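Local coordinates for aldose-aldose oxidoreductase (Caulobacter crescentus, PDB 5A04), which probably oxidises one aldose sugar and reduces another, using a tightly bound NADP cofactor that stays in place between the two half-reactions, at residues A[132-142]-A[261-272]; A[251-260]-A[272-280]. One frame throughout, in Å; residues are numbered along the deposited sequence.

Interaction 1. Residues A[132-142]-A[261-272]; sequences RSRFQAHNIEA and IDPATSYQGQAM. With NDP (NADPH dihydro-nicotinamide-adenine-dinucleotide phosphate), chain G; BGC (beta-D-glucopyranose), chain H.
Arg132 reaches across to the backbone of Thr265 beside the bound NADPH and glucose. Residues 132-142 follow strand 127-129 of the Rossmann sheet and lead into helix 137-147; here they meet the loop between strands 257-261 and 272-275. The guanidinium group takes Thr265 O end-on. Arg132 NH2 lies 2.9 Å from Thr265 O, nearly in line with the carbonyl, and NH1 approaches from above the carbonyl plane. On its other edge Arg132 NE donates to the cofactor carboxamide, 2.8 Å from NDP O7N, and NH2 gives a second bond to the same oxygen. Its chain is extended from CG to NE (chi2 171°, chi3 173°), so the guanidinium spans from Thr265 O to the carboxamide. Tyr267 CD1 covers one face of it, and Tyr267 OH comes 3.3 Å from NDP C4N of the nicotinamide. Gln292 holds Arg132 NH1 from outside.

Behind this shell, Asn139 ND2 donates to Ala264 O at 2.9 Å. Gln270 NE2 meets that same oxygen from the opposite face of its plane. Asn139 OD1 is taken by Tyr250 and Tyr196. Gln136 sits at the N-cap of helix 137-147, and its OE1 accepts from Asn139 N and ND2. Its amide stacks on that of Gln270, the planes 8° apart, and a water joins Gln136 NE2 to Gln270 OE1. Farther along the helix, Ala142 CB packs on Met272 CE at 3.9 Å. Gln136 NE2 also donates to His138 ND1, which fixes the imidazole, and Gln270 CB makes a CH-pi contact over that ring, 3.5 Å from its centroid.

Interaction 2. Residues A[251-260]-A[272-280]; sequences RVSGPKGWVE and MRAQLGGPP
Trp258 and Gln275 pair across an antiparallel beta hairpin, the one formed by strands 257-261 and 272-275 in the C-terminal domain's mixed sheet. Backbone bonds close this pair and the next hydrogen-bonded pair, Glu260 with Arg273. Between them, Val259 and Ala274 form a non-hydrogen-bonded pair. At Gly257, which ends the type I turn from Gly254, CA lies 3.1 Å from Gln275 O; a side chain there would run into that oxygen.

The indole is the main bump on its face of the sheet. Trp258 CG stands between the backbone N and the carbonyl carbon (chi1 53°), and the ring lies over the strands. Gln275 CB sits on one ring face, 3.7 Å from the centroid of the five-membered ring. Arg251 NH1 lies over the opposite face. Trp258 CH2 rests over the centre of the Arg273 guanidinium, 3.7 Å from Arg273 CZ, and also touches Pro280 CB. On the other face of the sheet, Val259 CG2 fits against Ala274 CB and the bent end of Met272, 3.7 Å from Met272 CE.

Beside the indole, Glu260 lies between two arginines. Arg251 NE and NH2 reach OE1 from above the carboxylate plane. Arg273 grips OE2 side-on, with its NE and NH2 each 2.8 Å from Glu260 OE2. Both arginines also bind Asp262 of the second subunit, so the network borders the dimer interface. An alanine in place of Glu260 would probably leave the like charges of Arg251 and Arg273, close at their NH2 ends, more dependent on that Asp262 for balance, and each guanidinium freer to turn. Gln275 NE2 donates to Gly278 O at 3.2 Å.

Overall arrangement
From the N terminus, the chain first builds the parallel Rossmann sheet, then leaves strand 127-129 and enters residues 132-142. The mixed sheet begins afterwards, and its hairpin 257-261/272-275, next to the outermost strand 280-282, follows much later. Interaction 1 closes a long loop of 118 residues when the hairpin's connecting segment, 261-272, returns to the start of helix 137-147. Interaction 2 closes a short loop of 11 residues within the hairpin itself. The two cross along the chain, because their segments alternate, and they share Met272. Their centres lie about 16 Å apart. Interaction 1 ties the hairpin's connecting loop to helix 137-147 and its preceding turn, beside the cofactor and sugar site. Interaction 2 builds the outer part of the sheet, next to the second subunit.

Interaction 1. Residues A[132-142]-A[261-272]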
loop_
_atom_site.group_PDB
_atom_site.type_symbol
_atom_site.label_atom_id
_atom_site.label_comp_id
_atom_site.label_asym_id
_atom_site.label_seq_id
_atom_site.Cartn_x
_atom_site.Cartn_y
_atom_site.Cartn_z
ATOM N N ARG A 132 18.898 5.679 -10.510
ATOM C CA ARG A 132 19.461 4.453 -11.085
ATOM C C ARG A 132 18.404 3.412 -11.445
ATOM O O ARG A 132 18.633 2.571 -12.317
ATOM C CB ARG A 132 20.471 3.842 -10.115
ATOM C CG ARG A 132 19.950 3.670 -8.702
ATOM C CD ARG A 132 20.908 2.865 -7.824
ATOM N NE ARG A 132 20.425 2.892 -6.448
ATOM C CZ ARG A 132 19.488 2.084 -5.963
ATOM N NH1 ARG A 132 18.953 1.123 -6.726
ATOM N NH2 ARG A 132 19.092 2.227 -4.703
ATOM N N SER A 133 17.251 3.453 -10.776
ATOM C CA SER A 133 16.221 2.438 -11.025
ATOM C C SER A 133 15.724 2.460 -12.468
ATOM O O SER A 133 15.218 1.460 -12.958
ATOM C CB SER A 133 15.040 2.607 -10.060
ATOM O OG SER A 133 15.468 2.395 -8.720
ATOM N N ARG A 134 15.867 3.594 -13.151
ATOM C CA ARG A 134 15.442 3.693 -14.544
ATOM C C ARG A 134 16.352 2.887 -15.470
ATOM O O ARG A 134 16.063 2.755 -16.651
ATOM C CB ARG A 134 15.401 5.151 -14.999
ATOM C CG ARG A 134 14.381 6.020 -14.222
ATOM C CD ARG A 134 12.927 5.643 -14.556
ATOM N NE ARG A 134 12.638 5.800 -15.981
ATOM C CZ ARG A 134 12.256 6.945 -16.537
ATOM N NH1 ARG A 134 12.106 8.034 -15.784
ATOM N NH2 ARG A 134 12.014 7.006 -17.843
ATOM N N PHE A 135 17.445 2.357 -14.922
ATOM C CA PHE A 135 18.408 1.565 -15.685
ATOM C C PHE A 135 18.470 0.124 -15.202
ATOM O O PHE A 135 19.331 -0.646 -15.628
ATOM C CB PHE A 135 19.795 2.215 -15.599
ATOM C CG PHE A 135 19.779 3.636 -16.055
ATOM C CD1 PHE A 135 19.824 3.928 -17.405
ATOM C CD2 PHE A 135 19.621 4.678 -15.143
ATOM C CE1 PHE A 135 19.760 5.248 -17.850
ATOM C CE2 PHE A 135 19.547 5.999 -15.580
ATOM C CZ PHE A 135 19.610 6.283 -16.933
ATOM N N GLN A 136 17.546 -0.227 -14.316
ATOM C CA GLN A 136 17.559 -1.525 -13.641
ATOM C C GLN A 136 16.582 -2.455 -14.360
ATOM O O GLN A 136 15.479 -2.045 -14.721
ATOM C CB GLN A 136 17.210 -1.343 -12.161
ATOM C CG GLN A 136 17.534 -2.516 -11.257
ATOM C CD GLN A 136 16.559 -3.659 -11.426
ATOM O OE1 GLN A 136 15.375 -3.440 -11.672
ATOM N NE2 GLN A 136 17.053 -4.896 -11.287
ATOM N N ALA A 137 17.007 -3.700 -14.601
ATOM C CA ALA A 137 16.318 -4.590 -15.546
ATOM C C ALA A 137 14.842 -4.824 -15.227
ATOM O O ALA A 137 13.985 -4.765 -16.119
ATOM C CB ALA A 137 17.045 -5.943 -15.609
ATOM N N HIS A 138 14.545 -5.088 -13.961
ATOM C CA HIS A 138 13.160 -5.380 -13.576
ATOM C C HIS A 138 12.284 -4.141 -13.684
ATOM O O HIS A 138 11.138 -4.222 -14.126
ATOM C CB HIS A 138 13.095 -5.951 -12.158
ATOM C CG HIS A 138 13.893 -7.210 -11.975
ATOM N ND1 HIS A 138 15.270 -7.229 -12.021
ATOM C CD2 HIS A 138 13.507 -8.488 -11.735
ATOM C CE1 HIS A 138 15.700 -8.465 -11.827
ATOM N NE2 HIS A 138 14.650 -9.250 -11.652
ATOM N N ASN A 139 12.814 -2.994 -13.278
ATOM C CA ASN A 139 12.058 -1.744 -13.401
ATOM C C ASN A 139 11.746 -1.422 -14.857
ATOM O O ASN A 139 10.625 -1.046 -15.201
ATOM C CB ASN A 139 12.827 -0.589 -12.744
ATOM C CG ASN A 139 12.705 -0.604 -11.241
ATOM O OD1 ASN A 139 11.830 0.059 -10.678
ATOM N ND2 ASN A 139 13.558 -1.378 -10.574
ATOM N N ILE A 140 12.739 -1.583 -15.723
ATOM C CA ILE A 140 12.538 -1.359 -17.146
ATOM C C ILE A 140 11.443 -2.284 -17.692
ATOM O O ILE A 140 10.568 -1.844 -18.437
ATOM C CB ILE A 140 13.855 -1.556 -17.910
ATOM C CG1 ILE A 140 14.813 -0.409 -17.562
ATOM C CG2 ILE A 140 13.615 -1.594 -19.407
ATOM C CD1 ILE A 140 16.212 -0.607 -18.087
ATOM N N GLU A 141 11.467 -3.546 -17.270
ATOM C CA GLU A 141 10.445 -4.518 -17.673
ATOM C C GLU A 141 9.031 -4.107 -17.218
ATOM O O GLU A 141 8.080 -4.203 -17.994
ATOM C CB GLU A 141 10.791 -5.902 -17.122
ATOM C CG GLU A 141 9.892 -7.025 -17.649
ATOM C CD GLU A 141 10.350 -7.601 -18.990
ATOM O OE1 GLU A 141 11.460 -7.281 -19.461
ATOM O OE2 GLU A 141 9.581 -8.391 -19.580
ATOM N N ALA A 142 8.906 -3.642 -15.977
ATOM C CA ALA A 142 7.610 -3.177 -15.458
ATOM C C ALA A 142 7.081 -1.990 -16.259
ATOM O O ALA A 142 5.917 -1.958 -16.662
ATOM C CB ALA A 142 7.727 -2.793 -13.977
ATOM N N ILE A 261 7.383 -5.787 -8.014
ATOM C CA ILE A 261 8.789 -6.089 -7.763
ATOM C C ILE A 261 9.032 -5.913 -6.280
ATOM O O ILE A 261 8.621 -4.902 -5.693
ATOM C CB ILE A 261 9.757 -5.170 -8.558
ATOM C CG1 ILE A 261 9.219 -4.882 -9.956
ATOM C CG2 ILE A 261 11.165 -5.796 -8.634
ATOM C CD1 ILE A 261 10.115 -3.938 -10.767
ATOM N N ASP A 262 9.680 -6.899 -5.666
ATOM C CA ASP A 262 9.984 -6.858 -4.237
ATOM C C ASP A 262 11.184 -7.768 -3.953
ATOM O O ASP A 262 11.054 -8.988 -4.015
ATOM C CB ASP A 262 8.757 -7.297 -3.430
ATOM C CG ASP A 262 8.945 -7.166 -1.930
ATOM O OD1 ASP A 262 10.011 -6.702 -1.463
ATOM O OD2 ASP A 262 7.995 -7.532 -1.205
ATOM N N PRO A 263 12.356 -7.182 -3.658
ATOM C CA PRO A 263 12.641 -5.742 -3.566
ATOM C C PRO A 263 12.627 -5.067 -4.940
ATOM O O PRO A 263 12.942 -5.704 -5.935
ATOM C CB PRO A 263 14.050 -5.706 -2.967
ATOM C CG PRO A 263 14.689 -6.965 -3.497
ATOM C CD PRO A 263 13.575 -7.994 -3.460
ATOM N N ALA A 264 12.268 -3.792 -4.989
ATOM C CA ALA A 264 12.105 -3.099 -6.265
ATOM C C ALA A 264 13.304 -2.222 -6.651
ATOM O O ALA A 264 13.717 -2.200 -7.811
ATOM C CB ALA A 264 10.827 -2.239 -6.230
ATOM N N THR A 265 13.856 -1.485 -5.690
ATOM C CA THR A 265 14.840 -0.441 -6.031
ATOM C C THR A 265 16.113 -0.602 -5.204
ATOM O O THR A 265 16.858 0.347 -4.951
ATOM C CB THR A 265 14.239 0.968 -5.822
ATOM O OG1 THR A 265 13.888 1.128 -4.451
ATOM C CG2 THR A 265 12.982 1.153 -6.693
ATOM N N SER A 266 16.352 -1.834 -4.786
ATOM C CA SER A 266 17.555 -2.176 -4.038
ATOM C C SER A 266 18.777 -2.222 -4.958
ATOM O O SER A 266 18.642 -2.144 -6.176
ATOM C CB SER A 266 17.354 -3.515 -3.352
ATOM O OG SER A 266 16.888 -4.463 -4.292
ATOM N N TYR A 267 19.968 -2.340 -4.380
ATOM C CA TYR A 267 21.196 -2.395 -5.185
ATOM C C TYR A 267 21.240 -3.674 -6.027
ATOM O O TYR A 267 21.749 -3.687 -7.151
ATOM C CB TYR A 267 22.438 -2.309 -4.286
ATOM C CG TYR A 267 22.553 -1.051 -3.439
ATOM C CD1 TYR A 267 21.992 0.160 -3.852
ATOM C CD2 TYR A 267 23.241 -1.068 -2.228
ATOM C CE1 TYR A 267 22.112 1.306 -3.078
ATOM C CE2 TYR A 267 23.358 0.078 -1.446
ATOM C CZ TYR A 267 22.787 1.260 -1.876
ATOM O OH TYR A 267 22.898 2.401 -1.109
ATOM N N GLN A 268 20.715 -4.758 -5.461
ATOM C CA GLN A 268 20.578 -6.019 -6.170
ATOM C C GLN A 268 19.433 -6.824 -5.560
ATOM O O GLN A 268 18.830 -6.414 -4.566
ATOM C CB GLN A 268 21.884 -6.822 -6.100
ATOM C CG GLN A 268 22.413 -6.988 -4.679
ATOM C CD GLN A 268 23.782 -7.663 -4.632
ATOM O OE1 GLN A 268 24.329 -8.068 -5.661
ATOM N NE2 GLN A 268 24.340 -7.780 -3.433
ATOM N N GLY A 269 19.140 -7.969 -6.153
ATOM C CA GLY A 269 18.200 -8.902 -5.547
ATOM C C GLY A 269 16.749 -8.748 -5.962
ATOM O O GLY A 269 15.877 -9.452 -5.434
ATOM N N GLN A 270 16.489 -7.850 -6.913
ATOM C CA GLN A 270 15.139 -7.666 -7.470
ATOM C C GLN A 270 14.461 -8.987 -7.844
ATOM O O GLN A 270 15.083 -9.877 -8.431
ATOM C CB GLN A 270 15.187 -6.775 -8.716
ATOM C CG GLN A 270 15.119 -5.271 -8.435
ATOM C CD GLN A 270 16.447 -4.672 -7.996
ATOM O OE1 GLN A 270 17.442 -5.382 -7.791
ATOM N NE2 GLN A 270 16.475 -3.347 -7.870
ATOM N N ALA A 271 13.184 -9.107 -7.491
ATOM C CA ALA A 271 12.366 -10.251 -7.891
ATOM C C ALA A 271 11.014 -9.737 -8.356
ATOM O O ALA A 271 10.362 -8.992 -7.634
ATOM C CB ALA A 271 12.201 -11.242 -6.735
ATOM N N MET A 272 10.598 -10.138 -9.553
ATOM C CA MET A 272 9.328 -9.681 -10.120
ATOM C C MET A 272 8.305 -10.815 -10.214
ATOM O O MET A 272 8.645 -11.946 -10.555
ATOM C CB MET A 272 9.561 -9.054 -11.501
ATOM C CG MET A 272 8.295 -8.873 -12.351
ATOM S SD MET A 272 8.644 -8.082 -13.952
ATOM C CE MET A 272 8.989 -6.417 -13.439
HETATM P PA NDP G . 27.727 9.454 3.573
HETATM O O1A NDP G . 27.500 10.197 4.843
HETATM O O2A NDP G . 28.072 7.992 3.639
HETATM O O5B NDP G . 28.883 10.201 2.671
HETATM C C5B NDP G . 28.593 11.568 2.599
HETATM C C4B NDP G . 29.914 12.233 2.187
HETATM O O4B NDP G . 29.698 13.585 1.780
HETATM C C3B NDP G . 30.877 12.272 3.397
HETATM O O3B NDP G . 31.612 11.094 3.501
HETATM C C2B NDP G . 31.834 13.389 2.960
HETATM O O2B NDP G . 32.720 12.980 2.093
HETATM C C1B NDP G . 30.843 14.328 2.147
HETATM N N9A NDP G . 30.445 15.513 2.912
HETATM C C8A NDP G . 30.669 16.843 2.569
HETATM N N7A NDP G . 30.205 17.710 3.490
HETATM C C5A NDP G . 29.652 16.898 4.484
HETATM C C6A NDP G . 29.008 17.198 5.699
HETATM N N6A NDP G . 28.835 18.509 6.086
HETATM N N1A NDP G . 28.539 16.213 6.523
HETATM C C2A NDP G . 28.747 14.922 6.064
HETATM N N3A NDP G . 29.329 14.487 4.941
HETATM C C4A NDP G . 29.791 15.515 4.147
HETATM O O3 NDP G . 26.266 9.676 2.817
HETATM P PN NDP G . 25.899 8.632 1.623
HETATM O O1N NDP G . 26.991 8.446 0.650
HETATM O O2N NDP G . 24.956 7.537 2.069
HETATM O O5D NDP G . 24.738 9.636 0.764
HETATM C C5D NDP G . 25.323 10.742 0.133
HETATM C C4D NDP G . 24.356 11.179 -1.002
HETATM O O4D NDP G . 24.104 10.026 -1.862
HETATM C C3D NDP G . 22.949 11.604 -0.438
HETATM O O3D NDP G . 22.398 12.657 -1.251
HETATM C C2D NDP G . 22.105 10.350 -0.610
HETATM O O2D NDP G . 20.738 10.648 -0.838
HETATM C C1D NDP G . 22.719 9.774 -1.934
HETATM N N1N NDP G . 22.568 8.318 -1.973
HETATM C C2N NDP G . 21.994 7.709 -3.077
HETATM C C3N NDP G . 21.886 6.348 -3.108
HETATM C C7N NDP G . 21.277 5.702 -4.269
HETATM O O7N NDP G . 21.001 4.488 -4.281
HETATM N N7N NDP G . 21.004 6.465 -5.401
HETATM C C4N NDP G . 22.362 5.482 -1.994
HETATM C C5N NDP G . 22.916 6.225 -0.853
HETATM C C6N NDP G . 23.011 7.553 -0.870
HETATM P P2B NDP G . 34.331 13.572 2.246
HETATM O O1X NDP G . 34.075 15.062 2.268
HETATM O O2X NDP G . 34.699 12.936 3.552
HETATM O O3X NDP G . 35.001 13.015 0.993
HETATM C C2 BGC H . 19.140 6.082 0.244
HETATM C C3 BGC H . 19.768 5.117 1.259
HETATM C C4 BGC H . 19.115 3.769 1.162
HETATM C C5 BGC H . 19.105 3.262 -0.271
HETATM C C6 BGC H . 18.226 1.986 -0.354
HETATM C C1 BGC H . 19.284 5.447 -1.066
HETATM O O1 BGC H . 18.850 6.344 -2.088
HETATM O O2 BGC H . 19.827 7.326 0.308
HETATM O O3 BGC H . 19.577 5.682 2.546
HETATM O O4 BGC H . 19.804 2.849 1.994
HETATM O O5 BGC H . 18.546 4.223 -1.137
HETATM O O6 BGC H . 18.351 1.374 -1.644
HETATM O O HOH W 1 19.570 -5.425 -9.739
#

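Interaction 2. Residues A[251-260]-A[272-280]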
loop_
_atom_site.group_PDB
_atom_site.type_symbol
_atom_site.label_atom_id
_atom_site.label_comp_id
_atom_site.label_asym_id
_atom_site.label_seq_id
_atom_site.Cartn_x
_atom_site.Cartn_y
_atom_site.Cartn_z
ATOM N N ARG A 251 3.673 -2.537 -6.533
ATOM C CA ARG A 251 2.789 -3.273 -7.425
ATOM C C ARG A 251 1.979 -2.264 -8.225
ATOM O O ARG A 251 1.404 -1.334 -7.646
ATOM C CB ARG A 251 1.845 -4.212 -6.664
ATOM C CG ARG A 251 0.921 -4.958 -7.630
ATOM C CD ARG A 251 -0.137 -5.783 -6.933
ATOM N NE ARG A 251 0.438 -6.872 -6.152
ATOM C CZ ARG A 251 -0.283 -7.816 -5.557
ATOM N NH1 ARG A 251 -1.612 -7.800 -5.642
ATOM N NH2 ARG A 251 0.323 -8.772 -4.869
ATOM N N VAL A 252 1.955 -2.423 -9.543
ATOM C CA VAL A 252 1.107 -1.598 -10.392
ATOM C C VAL A 252 0.026 -2.513 -10.978
ATOM O O VAL A 252 0.320 -3.622 -11.435
ATOM C CB VAL A 252 1.928 -0.858 -11.497
ATOM C CG1 VAL A 252 2.866 -1.811 -12.246
ATOM C CG2 VAL A 252 1.007 -0.088 -12.466
ATOM N N SER A 253 -1.229 -2.067 -10.902
ATOM C CA SER A 253 -2.371 -2.894 -11.306
ATOM C C SER A 253 -3.328 -2.150 -12.229
ATOM O O SER A 253 -3.565 -0.947 -12.067
ATOM C CB SER A 253 -3.167 -3.379 -10.086
ATOM O OG SER A 253 -2.342 -3.897 -9.061
ATOM N N GLY A 254 -3.899 -2.893 -13.174
ATOM C CA GLY A 254 -4.953 -2.395 -14.044
ATOM C C GLY A 254 -5.989 -3.504 -14.209
ATOM O O GLY A 254 -5.873 -4.561 -13.589
ATOM N N PRO A 255 -7.007 -3.271 -15.048
ATOM C CA PRO A 255 -8.119 -4.223 -15.192
ATOM C C PRO A 255 -7.681 -5.571 -15.752
ATOM O O PRO A 255 -8.348 -6.572 -15.500
ATOM C CB PRO A 255 -9.067 -3.525 -16.173
ATOM C CG PRO A 255 -8.625 -2.101 -16.223
ATOM C CD PRO A 255 -7.177 -2.070 -15.883
ATOM N N LYS A 256 -6.581 -5.601 -16.499
ATOM C CA LYS A 256 -6.125 -6.858 -17.102
ATOM C C LYS A 256 -5.132 -7.642 -16.244
ATOM O O LYS A 256 -4.816 -8.797 -16.546
ATOM C CB LYS A 256 -5.511 -6.576 -18.476
ATOM C CG LYS A 256 -6.529 -6.051 -19.480
ATOM C CD LYS A 256 -5.872 -5.466 -20.729
ATOM C CE LYS A 256 -5.104 -6.502 -21.506
ATOM N NZ LYS A 256 -4.519 -5.908 -22.746
ATOM N N GLY A 257 -4.617 -7.023 -15.186
ATOM C CA GLY A 257 -3.675 -7.705 -14.322
ATOM C C GLY A 257 -2.705 -6.769 -13.628
ATOM O O GLY A 257 -2.923 -5.559 -13.578
ATOM N N TRP A 258 -1.633 -7.328 -13.081
ATOM C CA TRP A 258 -0.723 -6.512 -12.293
ATOM C C TRP A 258 0.702 -7.055 -12.339
ATOM O O TRP A 258 0.937 -8.212 -12.712
ATOM C CB TRP A 258 -1.222 -6.400 -10.832
ATOM C CG TRP A 258 -1.533 -7.709 -10.107
ATOM C CD1 TRP A 258 -2.773 -8.237 -9.865
ATOM C CD2 TRP A 258 -0.593 -8.608 -9.491
ATOM N NE1 TRP A 258 -2.660 -9.417 -9.165
ATOM C CE2 TRP A 258 -1.335 -9.664 -8.918
ATOM C CE3 TRP A 258 0.803 -8.624 -9.376
ATOM C CZ2 TRP A 258 -0.727 -10.730 -8.251
ATOM C CZ3 TRP A 258 1.403 -9.680 -8.714
ATOM C CH2 TRP A 258 0.639 -10.721 -8.162
ATOM N N VAL A 259 1.658 -6.200 -11.998
ATOM C CA VAL A 259 3.043 -6.636 -11.889
ATOM C C VAL A 259 3.660 -5.980 -10.659
ATOM O O VAL A 259 3.372 -4.823 -10.339
ATOM C CB VAL A 259 3.868 -6.311 -13.177
ATOM C CG1 VAL A 259 3.769 -4.864 -13.559
ATOM C CG2 VAL A 259 5.326 -6.718 -13.007
ATOM N N GLU A 260 4.483 -6.736 -9.947
ATOM C CA GLU A 260 5.129 -6.193 -8.761
ATOM C C GLU A 260 6.593 -6.584 -8.725
ATOM O O GLU A 260 6.992 -7.583 -9.331
ATOM C CB GLU A 260 4.432 -6.686 -7.493
ATOM C CG GLU A 260 4.632 -8.182 -7.210
ATOM C CD GLU A 260 3.852 -8.656 -5.987
ATOM O OE1 GLU A 260 3.080 -7.855 -5.396
ATOM O OE2 GLU A 260 4.008 -9.842 -5.620
ATOM N N MET A 272 10.598 -10.138 -9.553
ATOM C CA MET A 272 9.328 -9.681 -10.120
ATOM C C MET A 272 8.305 -10.815 -10.214
ATOM O O MET A 272 8.645 -11.946 -10.555
ATOM C CB MET A 272 9.561 -9.054 -11.501
ATOM C CG MET A 272 8.295 -8.873 -12.351
ATOM S SD MET A 272 8.644 -8.082 -13.952
ATOM C CE MET A 272 8.989 -6.417 -13.439
ATOM N N ARG A 273 7.055 -10.511 -9.880
ATOM C CA ARG A 273 5.956 -11.461 -10.036
ATOM C C ARG A 273 4.854 -10.756 -10.818
ATOM O O ARG A 273 4.636 -9.556 -10.634
ATOM C CB ARG A 273 5.466 -11.928 -8.659
ATOM C CG ARG A 273 4.360 -12.965 -8.662
ATOM C CD ARG A 273 4.159 -13.508 -7.247
ATOM N NE ARG A 273 3.595 -12.509 -6.336
ATOM C CZ ARG A 273 2.500 -12.702 -5.608
ATOM N NH1 ARG A 273 1.844 -13.856 -5.682
ATOM N NH2 ARG A 273 2.052 -11.742 -4.806
ATOM N N ALA A 274 4.168 -11.463 -11.708
ATOM C CA ALA A 274 3.106 -10.805 -12.467
ATOM C C ALA A 274 1.895 -11.705 -12.611
ATOM O O ALA A 274 2.003 -12.932 -12.592
ATOM C CB ALA A 274 3.607 -10.380 -13.832
ATOM N N GLN A 275 0.740 -11.077 -12.763
ATOM C CA GLN A 275 -0.510 -11.794 -12.961
ATOM C C GLN A 275 -1.158 -11.171 -14.195
ATOM O O GLN A 275 -1.656 -10.045 -14.128
ATOM C CB GLN A 275 -1.386 -11.680 -11.706
ATOM C CG GLN A 275 -2.615 -12.575 -11.671
ATOM C CD GLN A 275 -3.825 -11.896 -12.251
ATOM O OE1 GLN A 275 -4.328 -10.909 -11.700
ATOM N NE2 GLN A 275 -4.293 -12.401 -13.383
ATOM N N LEU A 276 -1.118 -11.872 -15.332
ATOM C CA LEU A 276 -1.473 -11.250 -16.611
ATOM C C LEU A 276 -2.423 -12.072 -17.485
ATOM O O LEU A 276 -2.181 -12.241 -18.683
ATOM C CB LEU A 276 -0.210 -10.959 -17.420
ATOM C CG LEU A 276 0.796 -9.985 -16.803
ATOM C CD1 LEU A 276 2.092 -9.973 -17.593
ATOM C CD2 LEU A 276 0.178 -8.614 -16.789
ATOM N N GLY A 277 -3.500 -12.572 -16.897
ATOM C CA GLY A 277 -4.486 -13.318 -17.657
ATOM C C GLY A 277 -4.419 -14.783 -17.297
ATOM O O GLY A 277 -5.292 -15.575 -17.660
ATOM N N GLY A 278 -3.365 -15.143 -16.580
ATOM C CA GLY A 278 -3.192 -16.490 -16.076
ATOM C C GLY A 278 -2.975 -16.374 -14.585
ATOM O O GLY A 278 -3.440 -15.412 -13.980
ATOM N N PRO A 279 -2.245 -17.335 -13.987
ATOM C CA PRO A 279 -1.935 -17.286 -12.554
ATOM C C PRO A 279 -0.814 -16.288 -12.273
ATOM O O PRO A 279 -0.165 -15.841 -13.225
ATOM C CB PRO A 279 -1.476 -18.717 -12.252
ATOM C CG PRO A 279 -0.798 -19.124 -13.502
ATOM C CD PRO A 279 -1.639 -18.518 -14.627
ATOM N N PRO A 280 -0.618 -15.911 -11.002
ATOM C CA PRO A 280 0.541 -15.080 -10.647
ATOM C C PRO A 280 1.788 -15.933 -10.770
ATOM O O PRO A 280 1.800 -17.054 -10.266
ATOM C CB PRO A 280 0.291 -14.695 -9.188
ATOM C CG PRO A 280 -1.133 -15.087 -8.909
ATOM C CD PRO A 280 -1.442 -16.219 -9.828
#